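Side-chain contacts in putative hemin transport system, substrate-binding protein (Burkholderia cenocepacia J2315, PDB 5GIZ), which binds heme in the periplasm and probably delivers it to a membrane transporter, and is seen here in its heme-free form: residues A16-A21 and T109-A114; P49-Q54 and L63-D68; A141-P144 and Q148-R151. All coordinates share one frame; numbering follows the deposited sequence.

Contact 1: residues A16-A21 and T109-A114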
ATOM      1  N   ALA A  16      -3.204   7.946   6.469  1.00 13.25           N
ATOM      2  CA  ALA A  16      -2.825   9.320   6.413  1.00 12.96           C
ATOM      3  C   ALA A  16      -3.275   9.954   5.095  1.00 12.32           C
ATOM      4  O   ALA A  16      -3.768  11.077   5.078  1.00 12.72           O
ATOM      5  CB  ALA A  16      -1.322   9.496   6.601  1.00 12.90           C
ATOM      6  N   GLU A  17      -3.099   9.233   3.991  1.00 12.23           N
ATOM      7  CA  GLU A  17      -3.601   9.717   2.720  1.00 12.21           C
ATOM      8  C   GLU A  17      -5.088   9.987   2.786  1.00 12.87           C
ATOM      9  O   GLU A  17      -5.558  11.001   2.232  1.00 13.09           O
ATOM     10  CB  GLU A  17      -3.318   8.725   1.606  1.00 11.95           C
ATOM     11  CG  GLU A  17      -1.841   8.614   1.218  1.00 11.57           C
ATOM     12  CD  GLU A  17      -1.628   7.920  -0.096  1.00 11.77           C
ATOM     13  OE1 GLU A  17      -2.404   8.145  -1.049  1.00 11.28           O
ATOM     14  OE2 GLU A  17      -0.685   7.113  -0.231  1.00 11.84           O
ATOM     15  N   THR A  18      -5.826   9.067   3.402  1.00 13.44           N
ATOM     16  CA  THR A  18      -7.261   9.250   3.504  1.00 14.71           C
ATOM     17  C   THR A  18      -7.603  10.504   4.290  1.00 15.29           C
ATOM     18  O   THR A  18      -8.378  11.353   3.842  1.00 16.86           O
ATOM     19  CB  THR A  18      -7.858   8.009   4.153  1.00 14.98           C
ATOM     20  OG1 THR A  18      -7.592   6.830   3.366  1.00 16.10           O
ATOM     21  CG2 THR A  18      -9.381   8.123   4.335  1.00 15.93           C
ATOM     22  N   ALA A  19      -6.962  10.655   5.440  1.00 15.77           N
ATOM     23  CA  ALA A  19      -7.197  11.850   6.223  1.00 17.05           C
ATOM     24  C   ALA A  19      -6.898  13.115   5.465  1.00 17.77           C
ATOM     25  O   ALA A  19      -7.695  14.060   5.442  1.00 19.35           O
ATOM     26  CB  ALA A  19      -6.417  11.811   7.509  1.00 16.73           C
ATOM     27  N   PHE A  20      -5.739  13.181   4.820  1.00 16.64           N
ATOM     28  CA  PHE A  20      -5.410  14.399   4.118  1.00 17.12           C
ATOM     29  C   PHE A  20      -6.358  14.627   2.965  1.00 17.56           C
ATOM     30  O   PHE A  20      -6.655  15.767   2.683  1.00 20.26           O
ATOM     31  CB  PHE A  20      -3.919  14.458   3.704  1.00 16.52           C
ATOM     32  CG  PHE A  20      -2.990  14.801   4.841  1.00 16.42           C
ATOM     33  CD1 PHE A  20      -3.007  16.031   5.429  1.00 18.96           C
ATOM     34  CD2 PHE A  20      -2.170  13.848   5.362  1.00 15.59           C
ATOM     35  CE1 PHE A  20      -2.173  16.319   6.514  1.00 17.86           C
ATOM     36  CE2 PHE A  20      -1.293  14.141   6.387  1.00 15.68           C
ATOM     37  CZ  PHE A  20      -1.339  15.342   7.005  1.00 17.11           C
ATOM     38  N   ALA A  21      -6.853  13.555   2.314  1.00 16.53           N
ATOM     39  CA  ALA A  21      -7.727  13.665   1.141  1.00 17.33           C
ATOM     40  C   ALA A  21      -9.117  14.241   1.489  1.00 19.19           C
ATOM     41  O   ALA A  21      -9.822  14.720   0.617  1.00 20.47           O
ATOM     42  CB  ALA A  21      -7.873  12.299   0.474  1.00 17.68           C
ATOM     43  N   THR A 109     -14.905   6.032   4.639  1.00 13.70           N
ATOM     44  CA  THR A 109     -16.061   6.351   5.449  1.00 14.86           C
ATOM     45  C   THR A 109     -15.713   6.279   6.935  1.00 15.05           C
ATOM     46  O   THR A 109     -16.224   7.085   7.738  1.00 15.79           O
ATOM     47  CB  THR A 109     -17.258   5.400   5.127  1.00 15.10           C
ATOM     48  OG1 THR A 109     -16.942   4.026   5.371  1.00 16.63           O
ATOM     49  CG2 THR A 109     -17.650   5.600   3.678  1.00 15.52           C
ATOM     50  N   GLY A 110     -14.874   5.313   7.314  1.00 15.22           N
ATOM     51  CA  GLY A 110     -14.438   5.136   8.702  1.00 15.36           C
ATOM     52  C   GLY A 110     -13.592   6.285   9.250  1.00 15.40           C
ATOM     53  O   GLY A 110     -13.776   6.769  10.366  1.00 15.81           O
ATOM     54  N   VAL A 111     -12.616   6.721   8.457  1.00 14.87           N
ATOM     55  CA  VAL A 111     -11.787   7.821   8.880  1.00 14.83           C
ATOM     56  C   VAL A 111     -12.695   9.083   8.930  1.00 15.35           C
ATOM     57  O   VAL A 111     -12.643   9.839   9.871  1.00 15.69           O
ATOM     58  CB  VAL A 111     -10.577   8.015   7.924  1.00 14.66           C
ATOM     59  CG1 VAL A 111      -9.913   9.374   8.162  1.00 14.72           C
ATOM     60  CG2 VAL A 111      -9.601   6.857   8.111  1.00 14.76           C
ATOM     61  N   ALA A 112     -13.572   9.283   7.928  1.00 16.01           N
ATOM     62  CA  ALA A 112     -14.423  10.481   7.948  1.00 17.25           C
ATOM     63  C   ALA A 112     -15.360  10.499   9.186  1.00 18.24           C
ATOM     64  O   ALA A 112     -15.586  11.560   9.803  1.00 19.38           O
ATOM     65  CB  ALA A 112     -15.238  10.577   6.663  1.00 17.06           C
ATOM     66  N   GLN A 113     -15.858   9.323   9.566  1.00 18.88           N
ATOM     67  CA  GLN A 113     -16.655   9.195  10.787  1.00 20.48           C
ATOM     68  C   GLN A 113     -15.844   9.555  12.025  1.00 19.80           C
ATOM     69  O   GLN A 113     -16.305  10.348  12.855  1.00 20.34           O
ATOM     70  CB  GLN A 113     -17.178   7.771  10.970  1.00 23.15           C
ATOM     71  CG  GLN A 113     -17.872   7.528  12.336  1.00 27.14           C
ATOM     72  CD  GLN A 113     -19.122   8.360  12.585  1.00 32.24           C
ATOM     73  OE1 GLN A 113     -19.437   8.707  13.739  1.00 37.03           O
ATOM     74  NE2 GLN A 113     -19.861   8.667  11.524  1.00 36.20           N
ATOM     75  N   ALA A 114     -14.637   8.973  12.147  1.00 18.74           N
ATOM     76  CA  ALA A 114     -13.796   9.180  13.323  1.00 19.24           C
ATOM     77  C   ALA A 114     -13.451  10.650  13.495  1.00 19.38           C
ATOM     78  O   ALA A 114     -13.323  11.135  14.626  1.00 20.25           O
ATOM     79  CB  ALA A 114     -12.527   8.352  13.234  1.00 18.23           C
TER
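A19 and V111 bring helices 13-23 and 101-114 together with their CA atoms 6.7 Å apart, close enough for small side chains to fill the gap. V111 carries one side of the join. Its CB sits 3.8 Å from T18 CG2, and its CG2 reaches the same methyl, so the threonine methyl lies against the fork of the valine, and the two side chains meet at a slant. The threonine splits its two jobs: with chi1 at -60°, OG1 turns back along its own helix to bond A14 O, while CG2 is left facing V111. The other valine methyl, CG1, takes A19, 4.2 Å from its CA and only slightly farther from its CB, so the alanine offers backbone as much as side chain. The touching residues are all buried and the contact is apolar. V111 also leans on L15 and L22 of helix 13-23, and A19 on L32 of the sheet. Helix 13-23 joins strands 6-11 and 30-35, and helix 101-114 follows strand 91-94; their packing over one face of a four-stranded parallel sheet of order 2-1-3-4 is characteristic of the Rossmann-like lobe of a periplasmic binding protein.

Contact 2: residues P49-Q54 and L63-D68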
ATOM      1  N   PRO A  49       5.889  14.955  12.341  1.00 12.92           N
ATOM      2  CA  PRO A  49       6.834  14.195  13.162  1.00 13.01           C
ATOM      3  C   PRO A  49       6.430  12.714  13.214  1.00 13.07           C
ATOM      4  O   PRO A  49       5.219  12.386  13.269  1.00 13.55           O
ATOM      5  CB  PRO A  49       6.727  14.854  14.530  1.00 13.16           C
ATOM      6  CG  PRO A  49       6.230  16.234  14.252  1.00 13.39           C
ATOM      7  CD  PRO A  49       5.351  16.128  13.041  1.00 13.49           C
ATOM      8  N   LYS A  50       7.408  11.820  13.219  1.00 13.20           N
ATOM      9  CA  LYS A  50       7.133  10.401  13.152  1.00 13.06           C
ATOM     10  C   LYS A  50       7.493   9.758  14.466  1.00 13.84           C
ATOM     11  O   LYS A  50       8.490  10.155  15.123  1.00 14.39           O
ATOM     12  CB  LYS A  50       7.885   9.714  11.992  1.00 13.44           C
ATOM     13  CG  LYS A  50       7.655  10.374  10.637  1.00 13.64           C
ATOM     14  CD  LYS A  50       6.186  10.412  10.332  1.00 13.70           C
ATOM     15  CE  LYS A  50       5.875  10.609   8.853  1.00 14.44           C
ATOM     16  NZ  LYS A  50       6.225  11.885   8.254  1.00 14.98           N
ATOM     17  N   VAL A  51       6.702   8.745  14.824  1.00 14.01           N
ATOM     18  CA  VAL A  51       6.839   8.054  16.100  1.00 15.11           C
ATOM     19  C   VAL A  51       7.106   6.568  15.971  1.00 15.42           C
ATOM     20  O   VAL A  51       6.652   5.750  16.771  1.00 17.39           O
ATOM     21  CB  VAL A  51       5.656   8.381  17.035  1.00 14.94           C
ATOM     22  CG1 VAL A  51       5.743   9.846  17.443  1.00 15.65           C
ATOM     23  CG2 VAL A  51       4.345   7.965  16.397  1.00 15.06           C
ATOM     24  N   GLY A  52       7.915   6.221  14.994  1.00 15.39           N
ATOM     25  CA  GLY A  52       8.381   4.883  14.797  1.00 16.20           C
ATOM     26  C   GLY A  52       7.842   4.280  13.539  1.00 16.94           C
ATOM     27  O   GLY A  52       6.944   4.861  12.878  1.00 16.00           O
ATOM     28  N   TYR A  53       8.445   3.161  13.157  1.00 18.87           N
ATOM     29  CA  TYR A  53       7.859   2.365  12.074  0.70 19.69           C
ATOM     30  C   TYR A  53       6.533   1.795  12.579  1.00 19.05           C
ATOM     31  O   TYR A  53       6.355   1.575  13.764  1.00 18.62           O
ATOM     32  CB  TYR A  53       8.796   1.243  11.564  0.70 21.53           C
ATOM     33  CG  TYR A  53       8.150   0.272  10.570  0.70 22.80           C
ATOM     34  CD1 TYR A  53       7.745   0.698   9.298  0.70 23.02           C
ATOM     35  CD2 TYR A  53       7.950  -1.087  10.905  0.70 23.76           C
ATOM     36  CE1 TYR A  53       7.161  -0.171   8.405  0.70 24.53           C
ATOM     37  CE2 TYR A  53       7.356  -1.956  10.009  0.70 24.94           C
ATOM     38  CZ  TYR A  53       6.974  -1.499   8.755  0.70 26.00           C
ATOM     39  OH  TYR A  53       6.390  -2.361   7.839  0.70 28.94           O
ATOM     40  N   GLN A  54       5.593   1.582  11.660  1.00 20.26           N
ATOM     41  CA  GLN A  54       4.217   1.209  12.032  1.00 21.06           C
ATOM     42  C   GLN A  54       4.113  -0.037  12.910  1.00 20.07           C
ATOM     43  O   GLN A  54       3.263  -0.035  13.774  1.00 17.89           O
ATOM     44  CB  GLN A  54       3.251   1.167  10.833  1.00 25.02           C
ATOM     45  CG  GLN A  54       2.926  -0.158  10.246  1.00 28.31           C
ATOM     46  CD  GLN A  54       2.177  -0.063   8.932  1.00 28.57           C
ATOM     47  OE1 GLN A  54       2.686  -0.489   7.923  1.00 32.00           O
ATOM     48  NE2 GLN A  54       0.976   0.460   8.952  1.00 28.07           N
ATOM     49  N   LEU A  63       2.777   9.477  22.606  1.00 13.05           N
ATOM     50  CA  LEU A  63       2.072  10.236  23.650  1.00 13.63           C
ATOM     51  C   LEU A  63       2.629  11.601  23.872  1.00 13.40           C
ATOM     52  O   LEU A  63       1.914  12.499  24.298  1.00 13.92           O
ATOM     53  CB  LEU A  63       2.032   9.457  24.987  1.00 14.38           C
ATOM     54  CG  LEU A  63       1.151   8.212  24.916  1.00 15.17           C
ATOM     55  CD1 LEU A  63       1.414   7.293  26.093  1.00 16.05           C
ATOM     56  CD2 LEU A  63      -0.312   8.565  24.790  1.00 14.74           C
ATOM     57  N   SER A  64       3.921  11.795  23.617  1.00 13.34           N
ATOM     58  CA  SER A  64       4.503  13.121  23.789  1.00 13.71           C
ATOM     59  C   SER A  64       3.920  14.165  22.833  1.00 13.09           C
ATOM     60  O   SER A  64       4.045  15.376  23.080  1.00 13.58           O
ATOM     61  CB  SER A  64       6.027  13.079  23.629  1.00 14.16           C
ATOM     62  OG  SER A  64       6.447  13.060  22.288  1.00 14.29           O
ATOM     63  N   LEU A  65       3.256  13.698  21.773  1.00 13.56           N
ATOM     64  CA  LEU A  65       2.597  14.577  20.877  1.00 13.22           C
ATOM     65  C   LEU A  65       1.163  14.922  21.304  1.00 13.90           C
ATOM     66  O   LEU A  65       0.416  15.599  20.566  1.00 13.29           O
ATOM     67  CB  LEU A  65       2.628  14.021  19.449  1.00 13.60           C
ATOM     68  CG  LEU A  65       4.004  13.776  18.870  1.00 13.07           C
ATOM     69  CD1 LEU A  65       3.870  13.142  17.494  1.00 13.09           C
ATOM     70  CD2 LEU A  65       4.788  15.084  18.820  1.00 13.33           C
ATOM     71  N   ARG A  66       0.782  14.494  22.504  1.00 13.62           N
ATOM     72  CA  ARG A  66      -0.531  14.831  23.073  1.00 13.86           C
ATOM     73  C   ARG A  66      -1.723  14.565  22.160  1.00 13.07           C
ATOM     74  O   ARG A  66      -2.541  15.436  21.907  1.00 13.13           O
ATOM     75  CB  ARG A  66      -0.529  16.277  23.529  1.00 14.25           C
ATOM     76  CG  ARG A  66       0.586  16.569  24.519  1.00 15.52           C
ATOM     77  CD  ARG A  66       0.653  18.021  24.968  1.00 16.90           C
ATOM     78  NE  ARG A  66       1.058  18.840  23.857  1.00 18.67           N
ATOM     79  CZ  ARG A  66       0.259  19.590  23.115  1.00 19.78           C
ATOM     80  NH1 ARG A  66      -1.008  19.705  23.414  1.00 23.12           N
ATOM     81  NH2 ARG A  66       0.772  20.219  22.077  1.00 22.39           N
ATOM     82  N   PRO A  67      -1.845  13.336  21.656  1.00 15.58           N
ATOM     83  CA  PRO A  67      -3.003  13.085  20.799  1.00 15.32           C
ATOM     84  C   PRO A  67      -4.294  13.036  21.572  1.00 15.61           C
ATOM     85  O   PRO A  67      -4.318  12.586  22.706  1.00 16.54           O
ATOM     86  CB  PRO A  67      -2.734  11.667  20.271  1.00 15.50           C
ATOM     87  CG  PRO A  67      -1.902  11.036  21.355  1.00 16.01           C
ATOM     88  CD  PRO A  67      -0.985  12.143  21.791  1.00 16.05           C
ATOM     89  N   ASP A  68      -5.388  13.429  20.924  1.00 15.83           N
ATOM     90  CA  ASP A  68      -6.737  13.127  21.367  1.00 16.93           C
ATOM     91  C   ASP A  68      -7.278  11.853  20.725  1.00 16.28           C
ATOM     92  O   ASP A  68      -8.191  11.204  21.262  1.00 16.91           O
ATOM     93  CB  ASP A  68      -7.681  14.270  20.982  1.00 18.08           C
ATOM     94  CG  ASP A  68      -7.314  15.553  21.647  1.00 19.45           C
ATOM     95  OD1 ASP A  68      -7.045  15.553  22.908  1.00 20.69           O
ATOM     96  OD2 ASP A  68      -7.156  16.591  20.969  1.00 19.28           O
TER
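L65 lays its CD1 methyl against CG1 of V51, 3.8 Å away, and the two side chains run past each other in opposite directions. This joins the exit of helix 59-64 to the chain leading into the small β-hairpin of strands 52-53 and 56-57, within the parallel-sheet lobe of this periplasmic heme-binding protein. The same CD1 also meets the P49 ring, more loosely, at 4.5 Å from CB. Seen from that methyl, V51 and P49 lie roughly at right angles, so a single leucine tip fits the corner between two residues of the incoming chain. The leucine is stretched to get there: chi2 of 176° carries CD1 as far from CA as it can go. V51 is buried and rests on L62 of helix 59-64 as well, whereas P49 is exposed, so the contact runs from the interior to the surface. On its inner side L65 touches I9 of strand 6-11.

The backbone ties the 49-52 chain to its neighbours: P49 and V51 both bond to A35, and V51 also to S58. G52 comes next, at phi 113°, where a side chain would collide with the preceding carbonyl oxygen, and the chain leads on to Y53, the axial iron ligand in the heme-bound protein, and Q54, also a heme contact. On the other side, R66 takes left-handed backbone angles where the chain leaves helix 59-64, whose last turn is closed over S64 and L65 by R66 N donating to L63 O at 2.9 Å.

Contact 3: residues A141-P144 and Q148-R151. With SO4 (sulfate ion), chain D.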
ATOM      1  N   ALA A 141     -10.362  -2.677 -21.105  1.00 21.49           N
ATOM      2  CA  ALA A 141     -10.259  -2.312 -22.521  1.00 22.39           C
ATOM      3  C   ALA A 141      -9.256  -3.233 -23.211  1.00 23.39           C
ATOM      4  O   ALA A 141      -9.451  -3.657 -24.358  1.00 25.14           O
ATOM      5  CB  ALA A 141      -9.840  -0.867 -22.662  1.00 23.02           C
ATOM      6  N   ARG A 142      -8.172  -3.545 -22.514  1.00 21.92           N
ATOM      7  CA  ARG A 142      -7.155  -4.367 -23.097  1.00 23.29           C
ATOM      8  C   ARG A 142      -6.278  -5.038 -22.035  1.00 20.54           C
ATOM      9  O   ARG A 142      -5.730  -4.382 -21.144  1.00 19.99           O
ATOM     10  CB  ARG A 142      -6.317  -3.506 -24.025  1.00 27.36           C
ATOM     11  CG  ARG A 142      -5.560  -4.270 -25.060  1.00 32.30           C
ATOM     12  CD  ARG A 142      -4.807  -3.317 -25.976  1.00 35.67           C
ATOM     13  NE  ARG A 142      -5.689  -2.411 -26.736  1.00 40.30           N
ATOM     14  CZ  ARG A 142      -6.183  -2.648 -27.950  1.00 41.75           C
ATOM     15  NH1 ARG A 142      -5.921  -3.782 -28.600  1.00 43.44           N
ATOM     16  NH2 ARG A 142      -6.953  -1.733 -28.523  1.00 42.90           N
ATOM     17  N   VAL A 143      -6.121  -6.340 -22.192  1.00 18.49           N
ATOM     18  CA  VAL A 143      -5.263  -7.120 -21.304  1.00 17.10           C
ATOM     19  C   VAL A 143      -3.819  -6.771 -21.641  1.00 15.84           C
ATOM     20  O   VAL A 143      -3.439  -6.736 -22.812  1.00 16.55           O
ATOM     21  CB  VAL A 143      -5.484  -8.628 -21.547  1.00 18.06           C
ATOM     22  CG1 VAL A 143      -4.649  -9.478 -20.619  1.00 17.86           C
ATOM     23  CG2 VAL A 143      -6.971  -8.985 -21.403  1.00 19.37           C
ATOM     24  N   PRO A 144      -2.991  -6.493 -20.634  1.00 13.80           N
ATOM     25  CA  PRO A 144      -1.549  -6.289 -20.896  1.00 13.23           C
ATOM     26  C   PRO A 144      -0.981  -7.468 -21.695  1.00 13.74           C
ATOM     27  O   PRO A 144      -1.123  -8.624 -21.268  1.00 13.71           O
ATOM     28  CB  PRO A 144      -0.947  -6.193 -19.501  1.00 12.81           C
ATOM     29  CG  PRO A 144      -2.091  -5.612 -18.677  1.00 12.64           C
ATOM     30  CD  PRO A 144      -3.299  -6.345 -19.211  1.00 13.77           C
ATOM     31  N   GLN A 148      -3.991 -13.549 -22.906  1.00 21.82           N
ATOM     32  CA  GLN A 148      -4.564 -13.869 -21.618  1.00 23.50           C
ATOM     33  C   GLN A 148      -3.791 -13.159 -20.526  1.00 19.61           C
ATOM     34  O   GLN A 148      -2.668 -12.658 -20.783  1.00 18.45           O
ATOM     35  CB  GLN A 148      -4.522 -15.340 -21.357  1.00 28.31           C
ATOM     36  CG  GLN A 148      -5.497 -16.099 -22.223  1.00 33.97           C
ATOM     37  CD  GLN A 148      -4.844 -17.343 -22.705  1.00 40.49           C
ATOM     38  OE1 GLN A 148      -4.080 -17.335 -23.689  1.00 45.35           O
ATOM     39  NE2 GLN A 148      -5.107 -18.433 -22.004  1.00 44.15           N
ATOM     40  N   PRO A 149      -4.363 -13.106 -19.331  1.00 19.21           N
ATOM     41  CA  PRO A 149      -3.679 -12.389 -18.262  1.00 17.11           C
ATOM     42  C   PRO A 149      -2.218 -12.827 -18.076  1.00 15.22           C
ATOM     43  O   PRO A 149      -1.914 -14.030 -17.956  1.00 16.34           O
ATOM     44  CB  PRO A 149      -4.534 -12.696 -17.048  1.00 17.67           C
ATOM     45  CG  PRO A 149      -5.943 -12.784 -17.639  1.00 19.42           C
ATOM     46  CD  PRO A 149      -5.739 -13.492 -18.937  1.00 20.02           C
ATOM     47  N   PRO A 150      -1.259 -11.880 -18.138  1.00 12.93           N
ATOM     48  CA  PRO A 150       0.126 -12.286 -18.012  1.00 12.15           C
ATOM     49  C   PRO A 150       0.522 -12.631 -16.548  1.00 12.10           C
ATOM     50  O   PRO A 150      -0.077 -12.129 -15.587  1.00 12.59           O
ATOM     51  CB  PRO A 150       0.871 -11.044 -18.537  1.00 11.65           C
ATOM     52  CG  PRO A 150      -0.024  -9.915 -18.177  1.00 11.50           C
ATOM     53  CD  PRO A 150      -1.399 -10.441 -18.449  1.00 12.14           C
ATOM     54  N   ARG A 151       1.591 -13.419 -16.403  1.00 12.45           N
ATOM     55  CA  ARG A 151       2.055 -13.832 -15.078  1.00 12.87           C
ATOM     56  C   ARG A 151       3.042 -12.831 -14.537  1.00 12.01           C
ATOM     57  O   ARG A 151       4.034 -12.536 -15.181  1.00 11.29           O
ATOM     58  CB  ARG A 151       2.683 -15.217 -15.144  1.00 14.70           C
ATOM     59  CG  ARG A 151       1.772 -16.298 -15.733  1.00 16.72           C
ATOM     60  CD  ARG A 151       2.470 -17.656 -15.745  1.00 18.66           C
ATOM     61  NE  ARG A 151       2.585 -18.191 -14.402  1.00 20.08           N
ATOM     62  CZ  ARG A 151       1.645 -18.841 -13.747  1.00 21.40           C
ATOM     63  NH1 ARG A 151       0.430 -19.012 -14.266  1.00 21.57           N
ATOM     64  NH2 ARG A 151       1.884 -19.237 -12.490  1.00 23.32           N
TER
HETATM   65  S   SO4 D 402      -1.327 -21.355 -11.931  1.00 33.78           S
HETATM   66  O1  SO4 D 402      -1.876 -20.033 -12.296  1.00 41.44           O
HETATM   67  O2  SO4 D 402      -2.230 -21.921 -10.926  1.00 38.78           O
HETATM   68  O3  SO4 D 402      -1.241 -22.189 -13.146  1.00 41.45           O
HETATM   69  O4  SO4 D 402       0.023 -21.195 -11.353  1.00 38.95           O
HETATM   70  O   HOH W   1      -1.513 -10.862 -22.608  1.00 16.16           O
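P144 and P150 make the tight half of this contact. The carbonyl oxygen P144 O lies 3.4 Å from P150 CD, the ring carbon bonded to nitrogen, whose hydrogens are likely to be slightly positive. Beside it the two rings touch carbon to carbon, P144 CB to P150 CG at 4.1 Å. Both prolines are buried: P144 packs on H263, L266 and S267 of helix 255-269, and L270 touches both rings, while A181 and D205 lie against P150.

Farther out the packing slackens. V143 sends one branch across, CG1, which stands anti to its backbone N (chi1 -178°). That methyl meets P150 CD at 4.0 Å and lies 3.8 Å from Q148 O, with the P149 ring a looser neighbour. P149 and Q148 point their own side chains away and are exposed. Here a water bridges the two arms of the turn, donating to both carbonyl oxygens, P144 O at 2.6 Å and Q148 O at 2.8 Å.

R151, at the far end, opens strand 151-159. Its guanidinium meets a sulfate, probably from the crystallisation liquor, at its edge, with the sulfur in plane. R151 NH1 donates to sulfate O1 at 3.2 Å and R151 NH2 to sulfate O4 at 2.9 Å, both nearly straight. NE bonds A202 O and NH2 also bonds A184 O, so the group's orientation is fixed by protein carbonyls as well as by the anion.

Between the long helix 118-141 and the first strand of the second lobe, then, the turn closes without a direct hydrogen bond between its arms: proline rings and a valine methyl supply the apolar grip, and one water donates to a carbonyl of each arm.

Contacts 1 and 2 belong to the same lobe, contact 2 being nested inside the chain loop that contact 1 closes; their nearest atoms are about 8 Å apart. Contact 3 lies where helix 118-141 runs into the other lobe, its centre about 43 Å from that of contact 2 and on the opposite side of the chain's centre. Burial falls off accordingly: the residues that touch in contact 1, helix against helix, are all buried, while contacts 2 and 3 join loop or turn segments and grade from buried to exposed residues. Methyl packing is common to all three, but only contact 3 adds a water bridge and a bound anion. Contact 2 alone carries an iron ligand within its segments.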